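Local structure of KaiC-like domain-containing protein (3BS4) at residues I23-E27 with L198-Y202; E28-S32 with K210-S214; K35-I41 with F186-E190; S112-P116 with R162-S167; V201-A205 with V226-P230. The protein is of unknown function but carries a KaiC-like domain, probably with a RecA-like alpha/beta core, and holds a peptide of unknown identity in the crystal. All blocks are in the same frame, centred on the assembly; numbering follows the deposited sequence. Where two conformers were deposited one is given.

Contact 1. Residues I23-E27 with L198-Y202; sequences ILIHE and LLSVY
Leu24 and His26, two residues apart on the strand 23-27, point their CA-CB bonds toward the helix 198-202, and between them they make every strand-side touch of this buried contact. The strand is extended (phi about -86 to -113°, psi 95 to 126°), and the short helix runs against it at 143°, with the axes 10.2 Å apart at closest approach; Leu24 and Tyr202 are nearest in register, CA to CA 7.1 Å. Leu24, in the t,p rotamer, puts CD2 3.9 Å from Val201 CG2 and 3.5 Å from Tyr202 CD1. The helix belongs to a beta-alpha-beta crossover: it links strand 184-190 to strand 207-216, and since strand 22-27 lies between those two in the sheet, the helix packs across the strand it bypasses, as in open alpha/beta folds. His26, also with chi1 t, meets the helix through both polar and apolar contacts. Its ND1 hydrogen-bonds Tyr202 OH at 2.7 Å near the plane of the imidazole, while Leu198 CD1 sits 4.0 Å from the ring centroid, only 7° off the normal, a CH-pi contact over one face. His26 CE1 also lies 3.5 Å from Leu198 CD2. The CA-CB bond of Tyr202 points sideways to the strand, but with chi1 at -93° the ring brings its hydroxyl to it. The other imidazole nitrogen, His26 NE2, hydrogen-bonds Gly191 O.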
# COMPACT_ATOMS: atom_id res chain seq x y z
N ILE A 23 2.37 3.05 6.88
CA ILE A 23 1.43 2.16 7.56
C ILE A 23 1.58 0.77 6.97
O ILE A 23 1.46 0.58 5.77
CB ILE A 23 -0.03 2.60 7.32
CG1 ILE A 23 -0.30 3.99 7.92
CG2 ILE A 23 -1.02 1.60 7.92
CD1 ILE A 23 -0.03 5.13 6.95
N LEU A 24 1.81 -0.21 7.84
CA LEU A 24 1.79 -1.61 7.42
C LEU A 24 0.46 -2.24 7.79
O LEU A 24 0.07 -2.22 8.95
CB LEU A 24 2.92 -2.40 8.10
CG LEU A 24 2.96 -3.89 7.77
CD1 LEU A 24 3.33 -4.17 6.28
CD2 LEU A 24 3.95 -4.57 8.71
N ILE A 25 -0.22 -2.82 6.80
CA ILE A 25 -1.38 -3.67 7.05
C ILE A 25 -0.85 -5.10 6.90
O ILE A 25 -0.50 -5.54 5.80
CB ILE A 25 -2.53 -3.44 6.03
CG1 ILE A 25 -2.99 -1.98 6.03
CG2 ILE A 25 -3.67 -4.40 6.35
CD1 ILE A 25 -3.36 -1.43 7.36
N HIS A 26 -0.74 -5.80 8.03
CA HIS A 26 -0.29 -7.19 8.03
C HIS A 26 -1.51 -8.10 8.06
O HIS A 26 -2.14 -8.28 9.13
CB HIS A 26 0.63 -7.45 9.20
CG HIS A 26 1.12 -8.87 9.27
ND1 HIS A 26 1.62 -9.42 10.43
CD2 HIS A 26 1.16 -9.85 8.33
CE1 HIS A 26 1.96 -10.68 10.20
NE2 HIS A 26 1.69 -10.96 8.94
N GLU A 27 -1.85 -8.67 6.90
CA GLU A 27 -2.97 -9.61 6.79
C GLU A 27 -2.40 -10.98 7.15
O GLU A 27 -1.79 -11.64 6.30
CB GLU A 27 -3.59 -9.60 5.38
CG GLU A 27 -4.77 -10.57 5.25
CD GLU A 27 -5.24 -10.82 3.82
OE1 GLU A 27 -4.49 -11.49 3.06
OE2 GLU A 27 -6.36 -10.39 3.44
N LEU A 198 9.56 -9.95 7.82
CA LEU A 198 8.44 -9.33 8.51
C LEU A 198 8.91 -8.46 9.67
O LEU A 198 8.36 -7.39 9.92
CB LEU A 198 7.49 -10.43 8.99
CG LEU A 198 6.06 -10.11 9.39
CD1 LEU A 198 5.30 -9.27 8.36
CD2 LEU A 198 5.36 -11.47 9.61
N LEU A 199 9.96 -8.89 10.38
CA LEU A 199 10.55 -8.08 11.44
C LEU A 199 11.04 -6.72 10.91
O LEU A 199 10.83 -5.69 11.54
CB LEU A 199 11.73 -8.83 12.05
CG LEU A 199 12.08 -8.68 13.52
CD1 LEU A 199 10.86 -8.86 14.44
CD2 LEU A 199 13.19 -9.69 13.85
N SER A 200 11.68 -6.74 9.75
CA SER A 200 12.21 -5.51 9.16
C SER A 200 11.09 -4.57 8.74
O SER A 200 11.16 -3.36 8.98
CB SER A 200 13.12 -5.85 7.97
OG SER A 200 13.68 -4.68 7.39
N VAL A 201 10.03 -5.11 8.13
CA VAL A 201 8.95 -4.21 7.70
C VAL A 201 8.16 -3.68 8.88
O VAL A 201 7.70 -2.53 8.85
CB VAL A 201 8.01 -4.82 6.61
CG1 VAL A 201 8.81 -5.15 5.34
CG2 VAL A 201 7.27 -6.01 7.13
N TYR A 202 7.99 -4.48 9.94
CA TYR A 202 7.37 -3.95 11.16
C TYR A 202 8.19 -2.78 11.71
O TYR A 202 7.64 -1.75 12.13
CB TYR A 202 7.31 -5.03 12.25
CG TYR A 202 6.03 -5.84 12.31
CD1 TYR A 202 5.48 -6.45 11.17
CD2 TYR A 202 5.39 -6.04 13.53
CE1 TYR A 202 4.31 -7.21 11.26
CE2 TYR A 202 4.22 -6.80 13.62
CZ TYR A 202 3.68 -7.38 12.49
OH TYR A 202 2.54 -8.13 12.63

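Contact 2. Residues E28-S32 with K210-S214; sequences EDASS and KTRSS
This is a largely polar, partly buried contact in which the loop after strand 22-27 runs alongside the neighbouring strand 207-216 before helix 34-47 begins. Residues 210-214 are extended; residues 28-29 are irregular, and 30-32 form a 3-10 turn with Ser32 N bonded to Asp29 O at 3.1 Å. Ser32 and Ser213 are nearest, CA to CA 4.9 Å. Glu28 N donates to Thr211 O at 2.9 Å, carrying the parallel-strand pairing on from His26, two residues earlier, whose carbonyl takes the amide of Thr211. Asp29, chi1 p, then turns its carboxylate onto Ser213: OD1 accepts Ser213 N at 2.9 Å and OD2 accepts Ser213 OG at 2.7 Å. Ser32 (p) joins two bonds through its hydroxyl, with Thr211 OG1 donating to Ser32 OG at 2.8 Å and Ser32 OG donating to Asp29 O at 2.8 Å. Farther out, Glu28 OE2 makes a salt bridge to Lys210 NZ at 3.2 Å, and water 1 links Glu28 OE1 (2.7 Å) to Arg212 NH1 (2.7 Å). A loop between the first core strand and its following helix occupies the position of the P-loop in RecA-like folds, here with Asp29 where the first glycine of that motif would probably fall.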
# COMPACT_ATOMS: atom_id res chain seq x y z
N GLU A 28 -2.53 -11.39 8.41
CA GLU A 28 -1.85 -12.61 8.89
C GLU A 28 -2.38 -13.89 8.22
O GLU A 28 -1.62 -14.86 7.98
CB GLU A 28 -1.94 -12.69 10.40
CG GLU A 28 -1.09 -13.78 11.01
CD GLU A 28 -1.20 -13.78 12.52
OE1 GLU A 28 -2.32 -13.95 13.04
OE2 GLU A 28 -0.16 -13.58 13.18
N ASP A 29 -3.68 -13.92 7.94
CA ASP A 29 -4.28 -15.03 7.19
C ASP A 29 -5.30 -14.53 6.17
O ASP A 29 -5.94 -13.49 6.36
CB ASP A 29 -4.91 -16.05 8.13
CG ASP A 29 -6.07 -15.49 8.91
OD1 ASP A 29 -5.86 -15.10 10.08
OD2 ASP A 29 -7.19 -15.43 8.35
N ALA A 30 -5.46 -15.28 5.08
CA ALA A 30 -6.27 -14.84 3.98
C ALA A 30 -7.74 -14.68 4.34
O ALA A 30 -8.39 -13.80 3.82
CB ALA A 30 -6.10 -15.79 2.75
N SER A 31 -8.24 -15.53 5.24
CA SER A 31 -9.66 -15.49 5.61
C SER A 31 -10.01 -14.18 6.30
O SER A 31 -11.16 -13.77 6.28
CB SER A 31 -10.03 -16.67 6.52
OG SER A 31 -9.79 -17.90 5.85
N SER A 32 -9.02 -13.51 6.88
CA SER A 32 -9.33 -12.25 7.59
C SER A 32 -9.80 -11.13 6.66
O SER A 32 -10.43 -10.17 7.12
CB SER A 32 -8.12 -11.77 8.39
OG SER A 32 -7.10 -11.27 7.53
N LYS A 210 -2.58 -5.44 12.31
CA LYS A 210 -2.54 -6.85 11.93
C LYS A 210 -3.96 -7.38 11.92
O LYS A 210 -4.70 -7.17 12.88
CB LYS A 210 -1.72 -7.66 12.93
CG LYS A 210 -1.66 -9.14 12.60
CD LYS A 210 -0.57 -9.82 13.39
CE LYS A 210 -1.08 -10.36 14.70
NZ LYS A 210 -0.01 -11.19 15.37
N THR A 211 -4.35 -8.04 10.83
CA THR A 211 -5.68 -8.67 10.79
C THR A 211 -5.53 -10.18 10.86
O THR A 211 -4.55 -10.76 10.39
CB THR A 211 -6.48 -8.29 9.53
OG1 THR A 211 -5.87 -8.85 8.35
CG2 THR A 211 -6.59 -6.78 9.39
N ARG A 212 -6.51 -10.82 11.49
CA ARG A 212 -6.47 -12.27 11.65
C ARG A 212 -7.87 -12.80 11.90
O ARG A 212 -8.75 -12.05 12.31
CB ARG A 212 -5.56 -12.65 12.80
CG ARG A 212 -6.04 -12.13 14.15
CD ARG A 212 -5.19 -12.71 15.26
NE ARG A 212 -5.73 -12.38 16.58
CZ ARG A 212 -5.02 -12.45 17.70
NH1 ARG A 212 -3.75 -12.83 17.67
NH2 ARG A 212 -5.59 -12.14 18.86
N SER A 213 -8.04 -14.09 11.65
CA SER A 213 -9.32 -14.78 11.80
C SER A 213 -9.26 -15.74 12.98
O SER A 213 -8.20 -16.28 13.31
CB SER A 213 -9.62 -15.60 10.54
OG SER A 213 -9.61 -14.79 9.37
N SER A 214 -10.42 -15.96 13.59
CA SER A 214 -10.58 -16.96 14.64
C SER A 214 -11.79 -17.79 14.21
O SER A 214 -12.84 -17.26 13.86
CB SER A 214 -10.83 -16.26 15.98
OG SER A 214 -11.24 -17.16 17.00
O HOH W 1 -2.16 -13.94 15.73

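Contact 3. Residues K35-I41 with F186-E190; sequences KDILFYI and FWLWE
Lys35 opens the helical segment 35-41, packed almost antiparallel to strand 186-190 (160°, signed crossing -160°, axes 9.7 Å apart); its CA lies 7.2 Å from that of Leu188, the nearest pair. Its long side chain (t,t,p,t) lays CG 3.7 Å from Leu188 CD2 and carries NZ to Glu190 OE1, a salt bridge of 2.9 Å; Tyr59 OH hydrogen-bonds both Lys35 NZ and Glu190 OE2. This lysine lies in the first turn of the helix after the first core strand, as the P-loop lysine does in RecA-like proteins, but here it is paired with an acid of the sheet. One turn on, Leu38 (t,p) reaches Phe186 CD1 with CD1 at 3.8 Å and Leu188 CB with CD2 at 3.7 Å. Ile41 follows, its CG2 4.1 Å from Phe186 CZ. Phe186, Leu188 and Glu190 thus face the helix, whereas Trp187 turns its indole to the other side of the sheet, where NE1 hydrogen-bonds the backbone of the bound peptide.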
# COMPACT_ATOMS: atom_id res chain seq x y z
N LYS A 35 -6.80 -7.54 3.38
CA LYS A 35 -6.52 -6.96 2.07
C LYS A 35 -7.70 -6.12 1.59
O LYS A 35 -7.53 -5.04 1.02
CB LYS A 35 -6.17 -8.08 1.08
CG LYS A 35 -6.01 -7.70 -0.37
CD LYS A 35 -5.37 -8.82 -1.20
CE LYS A 35 -6.03 -10.20 -0.99
NZ LYS A 35 -5.40 -11.25 -1.85
N ASP A 36 -8.91 -6.61 1.84
CA ASP A 36 -10.12 -5.87 1.44
C ASP A 36 -10.28 -4.57 2.22
O ASP A 36 -10.84 -3.60 1.71
CB ASP A 36 -11.37 -6.73 1.62
CG ASP A 36 -11.53 -7.76 0.52
OD1 ASP A 36 -10.94 -7.57 -0.59
OD2 ASP A 36 -12.30 -8.74 0.75
N ILE A 37 -9.79 -4.53 3.47
CA ILE A 37 -9.82 -3.28 4.24
C ILE A 37 -8.91 -2.26 3.54
O ILE A 37 -9.28 -1.09 3.36
CB ILE A 37 -9.40 -3.47 5.72
CG1 ILE A 37 -10.43 -4.35 6.44
CG2 ILE A 37 -9.30 -2.13 6.41
CD1 ILE A 37 -10.02 -4.72 7.83
N LEU A 38 -7.73 -2.72 3.11
CA LEU A 38 -6.81 -1.82 2.42
C LEU A 38 -7.37 -1.34 1.09
O LEU A 38 -7.22 -0.15 0.76
CB LEU A 38 -5.43 -2.46 2.23
CG LEU A 38 -4.38 -1.44 1.75
CD1 LEU A 38 -4.37 -0.18 2.63
CD2 LEU A 38 -3.02 -2.02 1.74
N PHE A 39 -7.99 -2.24 0.32
CA PHE A 39 -8.61 -1.81 -0.95
C PHE A 39 -9.74 -0.81 -0.69
O PHE A 39 -9.92 0.14 -1.45
CB PHE A 39 -9.07 -3.00 -1.79
CG PHE A 39 -7.98 -3.57 -2.65
CD1 PHE A 39 -7.62 -2.95 -3.85
CD2 PHE A 39 -7.34 -4.75 -2.29
CE1 PHE A 39 -6.61 -3.49 -4.67
CE2 PHE A 39 -6.32 -5.29 -3.10
CZ PHE A 39 -5.96 -4.66 -4.29
N TYR A 40 -10.47 -1.00 0.39
CA TYR A 40 -11.48 -0.02 0.76
C TYR A 40 -10.88 1.36 0.99
O TYR A 40 -11.35 2.35 0.43
CB TYR A 40 -12.25 -0.50 1.99
CG TYR A 40 -13.29 0.49 2.44
CD1 TYR A 40 -14.52 0.56 1.79
CD2 TYR A 40 -13.03 1.37 3.50
CE1 TYR A 40 -15.48 1.48 2.20
CE2 TYR A 40 -13.99 2.30 3.91
CZ TYR A 40 -15.21 2.34 3.25
OH TYR A 40 -16.15 3.27 3.64
N ILE A 41 -9.83 1.42 1.81
CA ILE A 41 -9.14 2.68 2.07
C ILE A 41 -8.65 3.33 0.77
O ILE A 41 -8.88 4.52 0.54
CB ILE A 41 -7.98 2.46 3.06
CG1 ILE A 41 -8.55 2.03 4.42
CG2 ILE A 41 -7.13 3.73 3.21
CD1 ILE A 41 -7.50 1.64 5.45
N PHE A 186 0.97 3.14 2.36
CA PHE A 186 0.43 1.90 2.93
C PHE A 186 1.10 0.72 2.28
O PHE A 186 1.12 0.61 1.07
CB PHE A 186 -1.07 1.80 2.67
CG PHE A 186 -1.88 2.85 3.38
CD1 PHE A 186 -2.53 2.55 4.56
CD2 PHE A 186 -2.00 4.12 2.83
CE1 PHE A 186 -3.31 3.52 5.22
CE2 PHE A 186 -2.77 5.11 3.50
CZ PHE A 186 -3.42 4.78 4.69
N TRP A 187 1.63 -0.16 3.11
CA TRP A 187 2.21 -1.42 2.64
C TRP A 187 1.28 -2.54 3.05
O TRP A 187 0.84 -2.58 4.20
CB TRP A 187 3.55 -1.68 3.32
CG TRP A 187 4.67 -0.88 2.76
CD1 TRP A 187 4.60 0.01 1.72
CD2 TRP A 187 6.04 -0.93 3.16
NE1 TRP A 187 5.85 0.52 1.45
CE2 TRP A 187 6.75 -0.04 2.31
CE3 TRP A 187 6.75 -1.62 4.16
CZ2 TRP A 187 8.13 0.18 2.44
CZ3 TRP A 187 8.12 -1.39 4.29
CH2 TRP A 187 8.79 -0.51 3.42
N LEU A 188 1.02 -3.48 2.15
CA LEU A 188 0.28 -4.68 2.52
C LEU A 188 1.26 -5.85 2.64
O LEU A 188 2.12 -6.02 1.79
CB LEU A 188 -0.77 -4.99 1.45
CG LEU A 188 -1.65 -6.24 1.68
CD1 LEU A 188 -2.49 -6.10 2.98
CD2 LEU A 188 -2.56 -6.51 0.49
N TRP A 189 1.11 -6.68 3.67
CA TRP A 189 1.89 -7.91 3.75
C TRP A 189 0.93 -9.07 3.98
O TRP A 189 0.21 -9.05 4.96
CB TRP A 189 2.92 -7.86 4.89
CG TRP A 189 3.79 -9.10 4.97
CD1 TRP A 189 3.45 -10.30 5.50
CD2 TRP A 189 5.14 -9.22 4.51
NE1 TRP A 189 4.51 -11.20 5.38
CE2 TRP A 189 5.55 -10.56 4.77
CE3 TRP A 189 6.03 -8.35 3.87
CZ2 TRP A 189 6.83 -11.03 4.42
CZ3 TRP A 189 7.30 -8.83 3.51
CH2 TRP A 189 7.69 -10.15 3.80
N GLU A 190 0.91 -10.04 3.05
CA GLU A 190 -0.03 -11.16 3.11
C GLU A 190 0.65 -12.39 3.66
O GLU A 190 1.60 -12.89 3.06
CB GLU A 190 -0.60 -11.43 1.70
CG GLU A 190 -1.34 -10.21 1.15
CD GLU A 190 -1.97 -10.44 -0.21
OE1 GLU A 190 -2.87 -11.30 -0.34
OE2 GLU A 190 -1.61 -9.72 -1.14

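Contact 4. Residues S112-P116 with R162-S167; sequences SETLP and RYLETS
Arg162 leads the helical segment 162-167 and lies at the outer margin of the contact, its NH2 3.7 Å from Ser112 OG. Across from it, residues 112-114 have helical phi/psi without the regular bonds and lead into helix 115-132. Tyr163, with chi1 t, gives up the most surface: CD1 is 3.6 Å from Ser112 O, which lies near the ring plane, and CE1 is 3.9 Å from Leu115 CD2 and 3.7 Å from Pro116 CG. Its hydroxyl hydrogen-bonds a polar side chain of the bound peptide. Thr166, one turn later, places CG2 4.0 Å from Pro116 CG, and water 2 lies between Thr166 OG1 (3.0 Å) and Ser112 O, to which it donates at 2.7 Å. Ser167 (m) folds its OG back onto Tyr163 O at 2.7 Å and sits 3.6 Å from Pro116 CG. CA distances are 4.9 Å for Ser112-Tyr163 and 5.0 Å for Pro116-Ser167. Helix 157-173 thus receives the start of helix 115-132 here, while Leu164 packs away from it on helix 195-204, which in turn covers the sheet.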
# COMPACT_ATOMS: atom_id res chain seq x y z
N SER A 112 17.43 -7.21 -6.57
CA SER A 112 17.35 -6.57 -5.28
C SER A 112 18.24 -5.34 -5.24
O SER A 112 18.03 -4.47 -4.40
CB SER A 112 17.73 -7.57 -4.18
OG SER A 112 19.00 -8.14 -4.43
N GLU A 113 19.23 -5.27 -6.14
CA GLU A 113 20.17 -4.15 -6.23
C GLU A 113 19.72 -3.03 -7.19
O GLU A 113 19.99 -1.87 -6.97
CB GLU A 113 21.54 -4.65 -6.68
CG GLU A 113 22.11 -5.80 -5.87
CD GLU A 113 23.46 -6.26 -6.39
OE1 GLU A 113 23.58 -6.55 -7.60
OE2 GLU A 113 24.41 -6.33 -5.58
N THR A 114 19.08 -3.41 -8.29
CA THR A 114 18.72 -2.42 -9.32
C THR A 114 17.33 -1.81 -9.10
O THR A 114 17.07 -0.68 -9.54
CB THR A 114 18.71 -3.03 -10.74
OG1 THR A 114 17.66 -4.00 -10.84
CG2 THR A 114 20.06 -3.68 -11.07
N LEU A 115 16.45 -2.57 -8.45
CA LEU A 115 15.05 -2.17 -8.35
C LEU A 115 14.83 -0.80 -7.64
O LEU A 115 14.03 0.00 -8.12
CB LEU A 115 14.22 -3.28 -7.70
CG LEU A 115 12.70 -3.08 -7.72
CD1 LEU A 115 12.20 -2.77 -9.13
CD2 LEU A 115 11.96 -4.28 -7.15
N PRO A 116 15.50 -0.55 -6.50
CA PRO A 116 15.29 0.74 -5.82
C PRO A 116 15.47 1.98 -6.70
O PRO A 116 14.59 2.84 -6.69
CB PRO A 116 16.33 0.72 -4.69
CG PRO A 116 16.37 -0.73 -4.32
CD PRO A 116 16.39 -1.41 -5.69
N ARG A 162 18.19 -6.93 2.21
CA ARG A 162 19.11 -5.94 1.63
C ARG A 162 18.35 -4.93 0.78
O ARG A 162 18.62 -3.73 0.83
CB ARG A 162 20.17 -6.62 0.75
CG ARG A 162 21.11 -7.49 1.52
CD ARG A 162 22.41 -7.73 0.72
NE ARG A 162 22.17 -8.01 -0.70
CZ ARG A 162 22.08 -9.23 -1.23
NH1 ARG A 162 22.19 -10.30 -0.45
NH2 ARG A 162 21.87 -9.37 -2.53
N TYR A 163 17.40 -5.43 -0.00
CA TYR A 163 16.56 -4.56 -0.83
C TYR A 163 15.83 -3.48 -0.02
O TYR A 163 15.77 -2.30 -0.42
CB TYR A 163 15.56 -5.42 -1.62
CG TYR A 163 14.43 -4.63 -2.18
CD1 TYR A 163 14.61 -3.83 -3.31
CD2 TYR A 163 13.17 -4.66 -1.57
CE1 TYR A 163 13.56 -3.08 -3.83
CE2 TYR A 163 12.11 -3.90 -2.08
CZ TYR A 163 12.33 -3.11 -3.22
OH TYR A 163 11.32 -2.34 -3.76
N LEU A 164 15.27 -3.89 1.12
CA LEU A 164 14.55 -2.95 1.99
C LEU A 164 15.49 -1.86 2.46
O LEU A 164 15.08 -0.69 2.55
CB LEU A 164 13.91 -3.64 3.20
CG LEU A 164 12.75 -4.59 2.87
CD1 LEU A 164 12.41 -5.48 4.09
CD2 LEU A 164 11.53 -3.78 2.41
N GLU A 165 16.73 -2.23 2.77
CA GLU A 165 17.68 -1.22 3.25
C GLU A 165 18.17 -0.32 2.12
O GLU A 165 18.20 0.89 2.27
CB GLU A 165 18.83 -1.86 4.03
CG GLU A 165 19.78 -0.81 4.68
CD GLU A 165 19.10 0.15 5.67
OE1 GLU A 165 17.99 -0.14 6.18
OE2 GLU A 165 19.70 1.22 5.94
N THR A 166 18.50 -0.90 0.98
CA THR A 166 18.94 -0.10 -0.18
C THR A 166 17.84 0.86 -0.63
O THR A 166 18.12 1.99 -1.02
CB THR A 166 19.35 -1.00 -1.34
OG1 THR A 166 20.39 -1.89 -0.90
CG2 THR A 166 19.87 -0.18 -2.51
N SER A 167 16.59 0.41 -0.58
CA SER A 167 15.44 1.28 -0.86
C SER A 167 15.43 2.48 0.05
O SER A 167 15.25 3.60 -0.39
CB SER A 167 14.13 0.51 -0.68
OG SER A 167 14.07 -0.56 -1.58
O HOH W 2 19.84 -4.36 -2.44

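Contact 5. Residues V201-A205 with V226-P230; sequences VYRRA and VIKTP
A fully extended lysine delivers its ammonium group to the carbonyl end of a helix: Lys228, with all four chi angles t, donates from NZ to Tyr202 O at 2.9 Å and to Ala205 O at 2.8 Å, and Arg203 O lies 3.0 Å from the same NZ. Residues 201-204 are the last of helix 195-204, and Ala205 (phi/psi -71/145°) is the first to leave helical angles, although its N still bonds Val201 O at 3.1 Å. The carbonyls exposed as the chain uncoils are what the lysine meets. The backbones stay well apart, the nearest CA pair being Tyr202 and Lys228 at 8.4 Å, so side chains span the gap. Beside the lysine, Ile227 (m,m) sets CG2 3.9 Å from Tyr202 CE2, packing on a ring whose hydroxyl is bonded to His26. Both Ile227 and Lys228 have CA-CB bonds directed at the helix, although they are consecutive. The backbone explains it: Ile227, at the helix-like angles -79/-39°, and Lys228 at -149/137° stand together opposite Val208 of the antiparallel strand 207-216, the hallmark of a classic beta bulge.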
# COMPACT_ATOMS: atom_id res chain seq x y z
N VAL A 201 10.03 -5.11 8.13
CA VAL A 201 8.95 -4.21 7.70
C VAL A 201 8.16 -3.68 8.88
O VAL A 201 7.70 -2.53 8.85
CB VAL A 201 8.01 -4.82 6.61
CG1 VAL A 201 8.81 -5.15 5.34
CG2 VAL A 201 7.27 -6.01 7.13
N TYR A 202 7.99 -4.48 9.94
CA TYR A 202 7.37 -3.95 11.16
C TYR A 202 8.19 -2.78 11.71
O TYR A 202 7.64 -1.75 12.13
CB TYR A 202 7.31 -5.03 12.25
CG TYR A 202 6.03 -5.84 12.31
CD1 TYR A 202 5.48 -6.45 11.17
CD2 TYR A 202 5.39 -6.04 13.53
CE1 TYR A 202 4.31 -7.21 11.26
CE2 TYR A 202 4.22 -6.80 13.62
CZ TYR A 202 3.68 -7.38 12.49
OH TYR A 202 2.54 -8.13 12.63
N ARG A 203 9.51 -2.96 11.74
CA ARG A 203 10.37 -1.92 12.32
C ARG A 203 10.30 -0.63 11.52
O ARG A 203 10.29 0.49 12.08
CB ARG A 203 11.81 -2.45 12.46
CG ARG A 203 12.87 -1.41 12.84
CD ARG A 203 12.60 -0.78 14.21
NE ARG A 203 12.68 -1.79 15.25
CZ ARG A 203 12.61 -1.54 16.56
NH1 ARG A 203 12.47 -0.30 17.01
NH2 ARG A 203 12.71 -2.55 17.42
N ARG A 204 10.23 -0.76 10.20
CA ARG A 204 10.27 0.39 9.31
C ARG A 204 8.96 1.18 9.32
O ARG A 204 8.95 2.41 9.13
CB ARG A 204 10.60 -0.06 7.88
CG ARG A 204 12.03 -0.53 7.76
CD ARG A 204 12.28 -1.17 6.41
NE ARG A 204 13.57 -1.85 6.38
CZ ARG A 204 14.75 -1.22 6.27
NH1 ARG A 204 14.80 0.11 6.19
NH2 ARG A 204 15.87 -1.91 6.25
N ALA A 205 7.85 0.48 9.53
CA ALA A 205 6.53 1.13 9.57
C ALA A 205 6.31 2.00 10.82
O ALA A 205 6.77 1.65 11.91
CB ALA A 205 5.44 0.09 9.47
N VAL A 226 -4.11 -3.33 16.77
CA VAL A 226 -3.24 -2.18 16.59
C VAL A 226 -1.93 -2.51 17.28
O VAL A 226 -1.79 -2.37 18.50
CB VAL A 226 -3.87 -0.86 17.12
CG1 VAL A 226 -2.96 0.32 16.76
CG2 VAL A 226 -5.29 -0.67 16.54
N ILE A 227 -0.98 -3.00 16.50
CA ILE A 227 0.29 -3.49 17.03
C ILE A 227 1.27 -2.36 17.37
O ILE A 227 1.99 -2.42 18.38
CB ILE A 227 0.95 -4.51 16.03
CG1 ILE A 227 0.10 -5.78 15.85
CG2 ILE A 227 2.36 -4.90 16.45
CD1 ILE A 227 -0.30 -6.49 17.15
N LYS A 228 1.31 -1.33 16.53
CA LYS A 228 2.28 -0.24 16.67
C LYS A 228 1.70 1.06 16.17
O LYS A 228 1.04 1.08 15.13
CB LYS A 228 3.56 -0.58 15.87
CG LYS A 228 4.69 0.46 15.88
CD LYS A 228 5.80 -0.02 14.91
CE LYS A 228 7.03 0.84 15.00
NZ LYS A 228 8.01 0.36 14.01
N THR A 229 1.92 2.15 16.93
CA THR A 229 1.57 3.51 16.50
C THR A 229 2.72 4.43 16.93
O THR A 229 3.54 4.03 17.73
CB THR A 229 0.28 4.02 17.20
OG1 THR A 229 0.51 4.09 18.62
CG2 THR A 229 -0.88 3.11 16.92
N PRO A 230 2.78 5.66 16.38
CA PRO A 230 3.77 6.64 16.87
C PRO A 230 3.57 7.02 18.34
O PRO A 230 4.55 7.42 19.00
CB PRO A 230 3.53 7.86 15.97
CG PRO A 230 2.92 7.28 14.71
CD PRO A 230 2.03 6.17 15.22

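Overall arrangement
From the N terminus, strand 22-27 opens contact 1, the following loop opens contact 2 and helix 34-47 opens contact 3. Contact 4 opens at 112-116 and closes first, at 162-167, within the span of contact 3, which ends on strand 184-190 and itself falls within contact 1. Contact 1 closes on helix 195-204, where contact 5 opens on the shared Val201 and Tyr202. Contact 2 closes at 210-214, crossing contacts 1 and 5. Contacts 1 and 3 join helices to opposite faces of one sheet; contact 2 joins the loop to strand 207-216, last of the parallel set, and contact 5 joins helix 195-204 to antiparallel strand 219-228. Contact 4 touches contacts 1 and 5 through Leu164, and contact 5 also through the Glu165-Arg204 salt bridge.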